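Local coordinates for protein biliverdin reductase (Synechocystis sp., PDB 5B3T) that probably reduces biliverdin to bilirubin with NAD(P)H, as an enzyme of the Gfo/Idh/MocA family with a Rossmann-fold nucleotide-binding domain, at residues Leu77-Thr82 and His100-Tyr105; Ala94-Lys99 and Arg122-Leu127. All blocks are in the same frame, centred on the assembly; numbering follows the deposited sequence.

Contact 1 of 2, residues Leu77-Thr82 and His100-Tyr105; sequences LVLIAT and HVVLEY
Leu77-Ile80 and His100-Glu104 run side by side as neighbouring parallel strands, their axes 4.6 Å apart at the closest point and 18° from exact alignment. Four bridges pair Leu77 with His100, Val78 with Val101, Leu79 with Val102 and Ile80 with Leu103. The ladder has the alternation of parallel sheet: Val78 N bonds His100 O at 2.7 Å, and Val102 N returns the bond to Val78 O at 3.0 Å. Ile80 N to Val102 O and Glu104 N to Ile80 O continue it. All four accepting carbonyls also receive a CA-H...O contact from the facing strand.

On one face, Leu79 CD2 reaches across to lie over Val102 O and against Val102 CG1 at 3.6 Å. Leu77 CD1 also reaches across, resting 3.6 Å from His100 CB and meeting Val102 CG2, so that Val102 presents one methyl to each leucine. On the other face Ile80 and Leu103 run beside each other with their tips directed alike, Leu103 CD2 3.7 Å from Ile80 CB. Ile80 CG1 stands anti to its own carbonyl carbon (chi1 -55°), which carries CD1 back along the strand to Val101 CG1, 3.7 Å away. An alanine in place of Leu103 would probably open a gap beside Ile80 and cost its CB and CG2 their methyl neighbour.

The pair forms the two strands of a beta-alpha-beta crossover of the Rossmann domain. Its connecting helix 87-96 packs on Ile80 and Val101, while helices 23-34 and 283-300 lie against the face of Leu77 and Val102. Strands 14-19 and 128-131 continue the sheet on either side. The strands' C-terminal ends lead to the cofactor site, where Tyr105 binds NADP(+) in another structure of this protein.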
ATOM      1  N   LEU A  77     -12.489 -15.412   4.809  1.00 19.06           N
ATOM      2  CA  LEU A  77     -11.868 -14.122   4.547  1.00 19.02           C
ATOM      3  C   LEU A  77     -10.507 -14.335   3.903  1.00 18.37           C
ATOM      4  O   LEU A  77      -9.723 -15.171   4.363  1.00 18.20           O
ATOM      5  CB  LEU A  77     -11.731 -13.325   5.851  1.00 19.40           C
ATOM      6  CG  LEU A  77     -10.807 -12.111   5.901  1.00 19.18           C
ATOM      7  CD1 LEU A  77     -11.337 -10.979   5.041  1.00 17.86           C
ATOM      8  CD2 LEU A  77     -10.635 -11.656   7.341  1.00 20.99           C
ATOM      9  N   VAL A  78     -10.227 -13.582   2.842  1.00 16.93           N
ATOM     10  CA  VAL A  78      -8.962 -13.665   2.122  1.00 17.11           C
ATOM     11  C   VAL A  78      -8.202 -12.363   2.329  1.00 17.14           C
ATOM     12  O   VAL A  78      -8.706 -11.280   2.003  1.00 14.98           O
ATOM     13  CB  VAL A  78      -9.171 -13.944   0.627  1.00 16.59           C
ATOM     14  CG1 VAL A  78      -7.838 -13.899  -0.105  1.00 15.77           C
ATOM     15  CG2 VAL A  78      -9.845 -15.292   0.427  1.00 17.31           C
ATOM     16  N   LEU A  79      -6.990 -12.473   2.866  1.00 16.28           N
ATOM     17  CA  LEU A  79      -6.076 -11.348   3.025  1.00 16.23           C
ATOM     18  C   LEU A  79      -5.069 -11.385   1.881  1.00 16.17           C
ATOM     19  O   LEU A  79      -4.367 -12.386   1.701  1.00 15.05           O
ATOM     20  CB  LEU A  79      -5.377 -11.416   4.384  1.00 16.55           C
ATOM     21  CG  LEU A  79      -4.487 -10.270   4.880  1.00 18.20           C
ATOM     22  CD1 LEU A  79      -3.069 -10.360   4.321  1.00 16.31           C
ATOM     23  CD2 LEU A  79      -5.107  -8.918   4.559  1.00 17.54           C
ATOM     24  N   ILE A  80      -4.996 -10.297   1.116  1.00 14.94           N
ATOM     25  CA  ILE A  80      -4.162 -10.224  -0.079  1.00 14.97           C
ATOM     26  C   ILE A  80      -3.057  -9.206   0.168  1.00 14.95           C
ATOM     27  O   ILE A  80      -3.328  -8.013   0.348  1.00 14.12           O
ATOM     28  CB  ILE A  80      -4.984  -9.848  -1.320  1.00 14.29           C
ATOM     29  CG1 ILE A  80      -6.149 -10.821  -1.506  1.00 14.24           C
ATOM     30  CG2 ILE A  80      -4.098  -9.845  -2.561  1.00 16.36           C
ATOM     31  CD1 ILE A  80      -7.074 -10.444  -2.644  1.00 13.70           C
ATOM     32  N   ALA A  81      -1.803  -9.678   0.162  1.00 13.21           N
ATOM     33  CA  ALA A  81      -0.631  -8.818   0.340  1.00 15.05           C
ATOM     34  C   ALA A  81       0.548  -9.526  -0.332  1.00 15.46           C
ATOM     35  O   ALA A  81       1.409 -10.119   0.322  1.00 13.59           O
ATOM     36  CB  ALA A  81      -0.343  -8.531   1.813  1.00 13.99           C
ATOM     37  N   THR A  82       0.598  -9.420  -1.696  1.00 14.54           N
ATOM     38  CA  THR A  82       1.551 -10.219  -2.450  1.00 14.99           C
ATOM     39  C   THR A  82       2.091  -9.409  -3.627  1.00 16.05           C
ATOM     40  O   THR A  82       2.230  -8.180  -3.534  1.00 14.37           O
ATOM     41  CB  THR A  82       0.876 -11.536  -2.898  1.00 14.74           C
ATOM     42  OG1 THR A  82       1.805 -12.361  -3.613  1.00 14.91           O
ATOM     43  CG2 THR A  82      -0.352 -11.269  -3.778  1.00 12.27           C
ATOM     44  N   HIS A 100     -14.866 -12.734   1.850  1.00 18.22           N
ATOM     45  CA  HIS A 100     -14.494 -11.374   2.203  1.00 18.74           C
ATOM     46  C   HIS A 100     -13.034 -11.138   1.836  1.00 17.35           C
ATOM     47  O   HIS A 100     -12.214 -12.061   1.847  1.00 18.34           O
ATOM     48  CB  HIS A 100     -14.712 -11.124   3.697  1.00 18.17           C
ATOM     49  CG  HIS A 100     -16.124 -11.335   4.149  1.00 18.99           C
ATOM     50  ND1 HIS A 100     -17.158 -10.502   3.779  1.00 20.06           N
ATOM     51  CD2 HIS A 100     -16.673 -12.286   4.942  1.00 19.91           C
ATOM     52  CE1 HIS A 100     -18.282 -10.930   4.326  1.00 21.35           C
ATOM     53  NE2 HIS A 100     -18.015 -12.012   5.035  1.00 18.72           N
ATOM     54  N   VAL A 101     -12.707  -9.893   1.500  1.00 16.38           N
ATOM     55  CA  VAL A 101     -11.383  -9.552   0.989  1.00 16.91           C
ATOM     56  C   VAL A 101     -10.844  -8.342   1.739  1.00 17.41           C
ATOM     57  O   VAL A 101     -11.529  -7.319   1.859  1.00 16.90           O
ATOM     58  CB  VAL A 101     -11.405  -9.276  -0.527  1.00 16.61           C
ATOM     59  CG1 VAL A 101     -10.022  -8.862  -1.010  1.00 15.11           C
ATOM     60  CG2 VAL A 101     -11.889 -10.501  -1.290  1.00 16.69           C
ATOM     61  N   VAL A 102      -9.622  -8.465   2.249  1.00 15.66           N
ATOM     62  CA  VAL A 102      -8.843  -7.338   2.742  1.00 16.38           C
ATOM     63  C   VAL A 102      -7.535  -7.316   1.968  1.00 16.98           C
ATOM     64  O   VAL A 102      -6.874  -8.352   1.832  1.00 16.25           O
ATOM     65  CB  VAL A 102      -8.581  -7.427   4.257  1.00 15.39           C
ATOM     66  CG1 VAL A 102      -7.604  -6.337   4.690  1.00 17.29           C
ATOM     67  CG2 VAL A 102      -9.886  -7.317   5.026  1.00 15.69           C
ATOM     68  N   LEU A 103      -7.171  -6.147   1.454  1.00 15.67           N
ATOM     69  CA  LEU A 103      -5.950  -5.982   0.685  1.00 16.29           C
ATOM     70  C   LEU A 103      -5.045  -4.953   1.342  1.00 15.27           C
ATOM     71  O   LEU A 103      -5.517  -3.954   1.893  1.00 15.75           O
ATOM     72  CB  LEU A 103      -6.240  -5.529  -0.752  1.00 15.72           C
ATOM     73  CG  LEU A 103      -6.986  -6.439  -1.726  1.00 16.29           C
ATOM     74  CD1 LEU A 103      -8.305  -5.801  -2.122  1.00 14.91           C
ATOM     75  CD2 LEU A 103      -6.128  -6.703  -2.956  1.00 14.24           C
ATOM     76  N   GLU A 104      -3.744  -5.214   1.290  1.00 13.77           N
ATOM     77  CA  GLU A 104      -2.768  -4.142   1.364  1.00 14.92           C
ATOM     78  C   GLU A 104      -2.680  -3.513  -0.019  1.00 16.05           C
ATOM     79  O   GLU A 104      -2.515  -4.225  -1.014  1.00 15.89           O
ATOM     80  CB  GLU A 104      -1.404  -4.675   1.805  1.00 14.41           C
ATOM     81  CG  GLU A 104      -0.346  -3.599   2.023  1.00 15.07           C
ATOM     82  CD  GLU A 104      -0.596  -2.773   3.273  1.00 17.41           C
ATOM     83  OE1 GLU A 104      -1.449  -3.173   4.094  1.00 17.76           O
ATOM     84  OE2 GLU A 104       0.066  -1.729   3.441  1.00 19.13           O
ATOM     85  N   TYR A 105      -2.837  -2.194  -0.086  1.00 14.87           N
ATOM     86  CA  TYR A 105      -2.782  -1.470  -1.355  1.00 15.35           C
ATOM     87  C   TYR A 105      -1.546  -1.914  -2.141  1.00 14.91           C
ATOM     88  O   TYR A 105      -0.479  -2.076  -1.556  1.00 15.16           O
ATOM     89  CB  TYR A 105      -2.762   0.039  -1.104  1.00 14.78           C
ATOM     90  CG  TYR A 105      -2.983   0.864  -2.345  1.00 14.53           C
ATOM     91  CD1 TYR A 105      -4.267   1.158  -2.787  1.00 14.03           C
ATOM     92  CD2 TYR A 105      -1.908   1.340  -3.086  1.00 14.06           C
ATOM     93  CE1 TYR A 105      -4.474   1.907  -3.926  1.00 15.50           C
ATOM     94  CE2 TYR A 105      -2.107   2.087  -4.230  1.00 14.66           C
ATOM     95  CZ  TYR A 105      -3.390   2.370  -4.644  1.00 14.56           C
ATOM     96  OH  TYR A 105      -3.591   3.117  -5.781  1.00 12.66           O
TER

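Contact 2 of 2, residues Ala94-Lys99 and Arg122-Leu127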
ATOM      1  N   ALA A  94     -11.521 -14.074  -5.441  1.00 18.39           N
ATOM      2  CA  ALA A  94     -11.974 -14.316  -4.074  1.00 18.14           C
ATOM      3  C   ALA A  94     -13.410 -13.850  -3.873  1.00 18.19           C
ATOM      4  O   ALA A  94     -14.201 -14.532  -3.211  1.00 18.24           O
ATOM      5  CB  ALA A  94     -11.042 -13.621  -3.083  1.00 17.17           C
ATOM      6  N   LEU A  95     -13.765 -12.688  -4.429  1.00 16.83           N
ATOM      7  CA  LEU A  95     -15.140 -12.210  -4.318  1.00 19.79           C
ATOM      8  C   LEU A  95     -16.104 -13.131  -5.055  1.00 20.13           C
ATOM      9  O   LEU A  95     -17.202 -13.415  -4.564  1.00 19.53           O
ATOM     10  CB  LEU A  95     -15.250 -10.784  -4.856  1.00 18.72           C
ATOM     11  CG  LEU A  95     -14.610  -9.679  -4.016  1.00 18.37           C
ATOM     12  CD1 LEU A  95     -14.611  -8.356  -4.771  1.00 16.45           C
ATOM     13  CD2 LEU A  95     -15.333  -9.544  -2.685  1.00 17.37           C
ATOM     14  N   GLN A  96     -15.705 -13.608  -6.234  1.00 21.07           N
ATOM     15  CA  GLN A  96     -16.555 -14.524  -6.985  1.00 23.59           C
ATOM     16  C   GLN A  96     -16.778 -15.830  -6.233  1.00 23.73           C
ATOM     17  O   GLN A  96     -17.837 -16.453  -6.372  1.00 25.02           O
ATOM     18  CB  GLN A  96     -15.940 -14.784  -8.357  1.00 24.61           C
ATOM     19  CG  GLN A  96     -16.004 -13.590  -9.303  1.00 27.33           C
ATOM     20  CD  GLN A  96     -17.398 -13.352  -9.864  1.00 32.36           C
ATOM     21  OE1 GLN A  96     -18.365 -14.004  -9.465  1.00 33.07           O
ATOM     22  NE2 GLN A  96     -17.495 -12.452 -10.833  1.00 35.58           N
ATOM     23  N   ALA A  97     -15.804 -16.253  -5.430  1.00 20.48           N
ATOM     24  CA  ALA A  97     -15.943 -17.439  -4.595  1.00 22.36           C
ATOM     25  C   ALA A  97     -16.667 -17.155  -3.283  1.00 22.06           C
ATOM     26  O   ALA A  97     -16.723 -18.039  -2.420  1.00 22.98           O
ATOM     27  CB  ALA A  97     -14.567 -18.046  -4.311  1.00 22.00           C
ATOM     28  N   GLY A  98     -17.212 -15.954  -3.113  1.00 21.23           N
ATOM     29  CA  GLY A  98     -17.965 -15.633  -1.916  1.00 19.62           C
ATOM     30  C   GLY A  98     -17.125 -15.411  -0.679  1.00 21.03           C
ATOM     31  O   GLY A  98     -17.570 -15.731   0.428  1.00 22.29           O
ATOM     32  N   LYS A  99     -15.921 -14.876  -0.832  1.00 19.00           N
ATOM     33  CA  LYS A  99     -15.056 -14.577   0.300  1.00 18.97           C
ATOM     34  C   LYS A  99     -15.042 -13.081   0.578  1.00 17.94           C
ATOM     35  O   LYS A  99     -15.195 -12.261  -0.331  1.00 17.54           O
ATOM     36  CB  LYS A  99     -13.622 -15.053   0.049  1.00 19.78           C
ATOM     37  CG  LYS A  99     -13.488 -16.501  -0.382  1.00 20.55           C
ATOM     38  CD  LYS A  99     -14.186 -17.433   0.586  1.00 21.04           C
ATOM     39  CE  LYS A  99     -13.914 -18.882   0.215  1.00 23.12           C
ATOM     40  NZ  LYS A  99     -14.804 -19.829   0.943  1.00 23.90           N
ATOM     41  N   ARG A 122     -20.221  -5.402  -3.590  1.00 24.35           N
ATOM     42  CA  ARG A 122     -21.581  -5.010  -3.234  1.00 26.99           C
ATOM     43  C   ARG A 122     -22.584  -6.062  -3.688  1.00 27.42           C
ATOM     44  O   ARG A 122     -23.448  -6.488  -2.915  1.00 26.50           O
ATOM     45  CB  ARG A 122     -21.929  -3.655  -3.855  1.00 28.35           C
ATOM     46  CG  ARG A 122     -21.163  -2.459  -3.314  1.00 29.88           C
ATOM     47  CD  ARG A 122     -21.979  -1.190  -3.527  1.00 35.00           C
ATOM     48  NE  ARG A 122     -21.157   0.002  -3.715  1.00 38.59           N
ATOM     49  CZ  ARG A 122     -20.884   0.535  -4.903  1.00 39.27           C
ATOM     50  NH1 ARG A 122     -21.361  -0.025  -6.006  1.00 37.17           N
ATOM     51  NH2 ARG A 122     -20.134   1.625  -4.989  1.00 34.23           N
ATOM     52  N   GLU A 123     -22.480  -6.491  -4.950  1.00 27.31           N
ATOM     53  CA  GLU A 123     -23.436  -7.448  -5.493  1.00 28.49           C
ATOM     54  C   GLU A 123     -23.397  -8.773  -4.743  1.00 27.99           C
ATOM     55  O   GLU A 123     -24.431  -9.438  -4.608  1.00 28.34           O
ATOM     56  CB  GLU A 123     -23.170  -7.664  -6.984  1.00 29.30           C
ATOM     57  CG  GLU A 123     -23.772  -6.580  -7.869  1.00 35.26           C
ATOM     58  CD  GLU A 123     -23.206  -6.576  -9.277  1.00 37.97           C
ATOM     59  OE1 GLU A 123     -22.306  -7.392  -9.564  1.00 37.59           O
ATOM     60  OE2 GLU A 123     -23.665  -5.755 -10.101  1.00 38.84           O
ATOM     61  N   LYS A 124     -22.230  -9.169  -4.244  1.00 27.70           N
ATOM     62  CA  LYS A 124     -22.099 -10.389  -3.461  1.00 26.57           C
ATOM     63  C   LYS A 124     -22.300 -10.161  -1.969  1.00 24.55           C
ATOM     64  O   LYS A 124     -22.310 -11.132  -1.206  1.00 27.10           O
ATOM     65  CB  LYS A 124     -20.726 -11.029  -3.700  1.00 27.09           C
ATOM     66  CG  LYS A 124     -20.398 -11.290  -5.161  1.00 27.88           C
ATOM     67  CD  LYS A 124     -21.402 -12.236  -5.793  1.00 30.20           C
ATOM     68  CE  LYS A 124     -20.769 -13.578  -6.120  1.00 28.37           C
ATOM     69  NZ  LYS A 124     -20.244 -14.260  -4.905  1.00 27.00           N
ATOM     70  N   GLY A 125     -22.462  -8.914  -1.538  1.00 24.47           N
ATOM     71  CA  GLY A 125     -22.618  -8.635  -0.119  1.00 24.46           C
ATOM     72  C   GLY A 125     -21.422  -9.051   0.707  1.00 25.31           C
ATOM     73  O   GLY A 125     -21.586  -9.586   1.812  1.00 25.14           O
ATOM     74  N   LYS A 126     -20.216  -8.826   0.192  1.00 22.28           N
ATOM     75  CA  LYS A 126     -18.987  -9.206   0.868  1.00 23.47           C
ATOM     76  C   LYS A 126     -18.114  -7.978   1.088  1.00 21.57           C
ATOM     77  O   LYS A 126     -18.185  -7.001   0.338  1.00 22.24           O
ATOM     78  CB  LYS A 126     -18.208 -10.255   0.062  1.00 23.06           C
ATOM     79  CG  LYS A 126     -18.912 -11.593  -0.070  1.00 22.92           C
ATOM     80  CD  LYS A 126     -18.860 -12.383   1.229  1.00 21.29           C
ATOM     81  CE  LYS A 126     -19.850 -13.537   1.205  1.00 22.67           C
ATOM     82  NZ  LYS A 126     -19.652 -14.476   2.342  1.00 22.76           N
ATOM     83  N   LEU A 127     -17.286  -8.046   2.126  1.00 19.41           N
ATOM     84  CA  LEU A 127     -16.374  -6.957   2.439  1.00 19.91           C
ATOM     85  C   LEU A 127     -15.282  -6.841   1.382  1.00 18.46           C
ATOM     86  O   LEU A 127     -14.703  -7.840   0.947  1.00 17.87           O
ATOM     87  CB  LEU A 127     -15.742  -7.181   3.813  1.00 19.79           C
ATOM     88  CG  LEU A 127     -14.666  -6.194   4.274  1.00 20.07           C
ATOM     89  CD1 LEU A 127     -15.251  -4.799   4.451  1.00 18.89           C
ATOM     90  CD2 LEU A 127     -13.996  -6.676   5.559  1.00 17.81           C
TER
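Lys124 and Lys126 reach across to the last turn of helix 87-96 and the loop that follows it, and each sets its ammonium group on a backbone carbonyl. Lys124 is bent at every torsion beyond chi1, and this curl brings NZ 3.2 Å from Leu95 O, approaching in the plane of the carbonyl with a C=O...N angle of 150°. Its CE passes near the amide oxygen of Gln96, whose side chain crosses that of the lysine at about a right angle.

Lys126 is kinked once, at chi2 (-74°), and then runs out extended alongside the turn. CB packs against Lys99 O at 3.6 Å, and farther along the chain NZ bonds Gly98 O at 3.1 Å. Here the donor stands above the carbonyl plane, 45° out of it, a poorer alignment than that of Lys124. The side chains of Leu95 and Lys126 pass alongside with their ends heading opposite ways, Leu95 CD2 4.0 Å from Lys126 CB.

The carbonyls are offered by a Schellman motif: Lys99 N bonds back to Ala94 O and Gly98 N to Leu95 O at 2.9 Å, with Gly98 at positive phi as the C-prime residue. Leu95 O is therefore gripped by two donors, Gly98 N and Lys124 NZ. Positive charge at the C-terminal end of a helix is likely to be favourable, since carbonyl oxygens gather there. Gly125, also at positive phi, makes a Schellman motif after helix 111-124, where the chain turns towards strand 128-131.

The contact thus joins the C-terminal ends of two successive helices of the Rossmann domain. Leu95 also packs on Leu120 and Ala121 of helix 111-124 and on Val101 of strand 100-104, while Lys99 turns its amine to the carbonyls of Asp72 and Ile75.

Contacts 1 and 2 belong to one Rossmann-type domain, their centres 13 Å apart, and their segments alternate along the chain: strand 77-80, the end of helix 87-96, strand 100-104, then the end of helix 111-124. Contact 1 lies within the parallel sheet; contact 2 joins two helix ends near the start of strands 100-104 and 128-131. They meet where Val101 N probably bonds Leu127 O and His100 ND1 probably bonds Leu127 N. The arrangement illustrates a general principle of Rossmann domains: cofactor residues, here Tyr105 and His87, gather at the strands' C-terminal ends, while contact 2 is structural packing at the opposite end, the Leu95 side chain about 11 Å from that of His87.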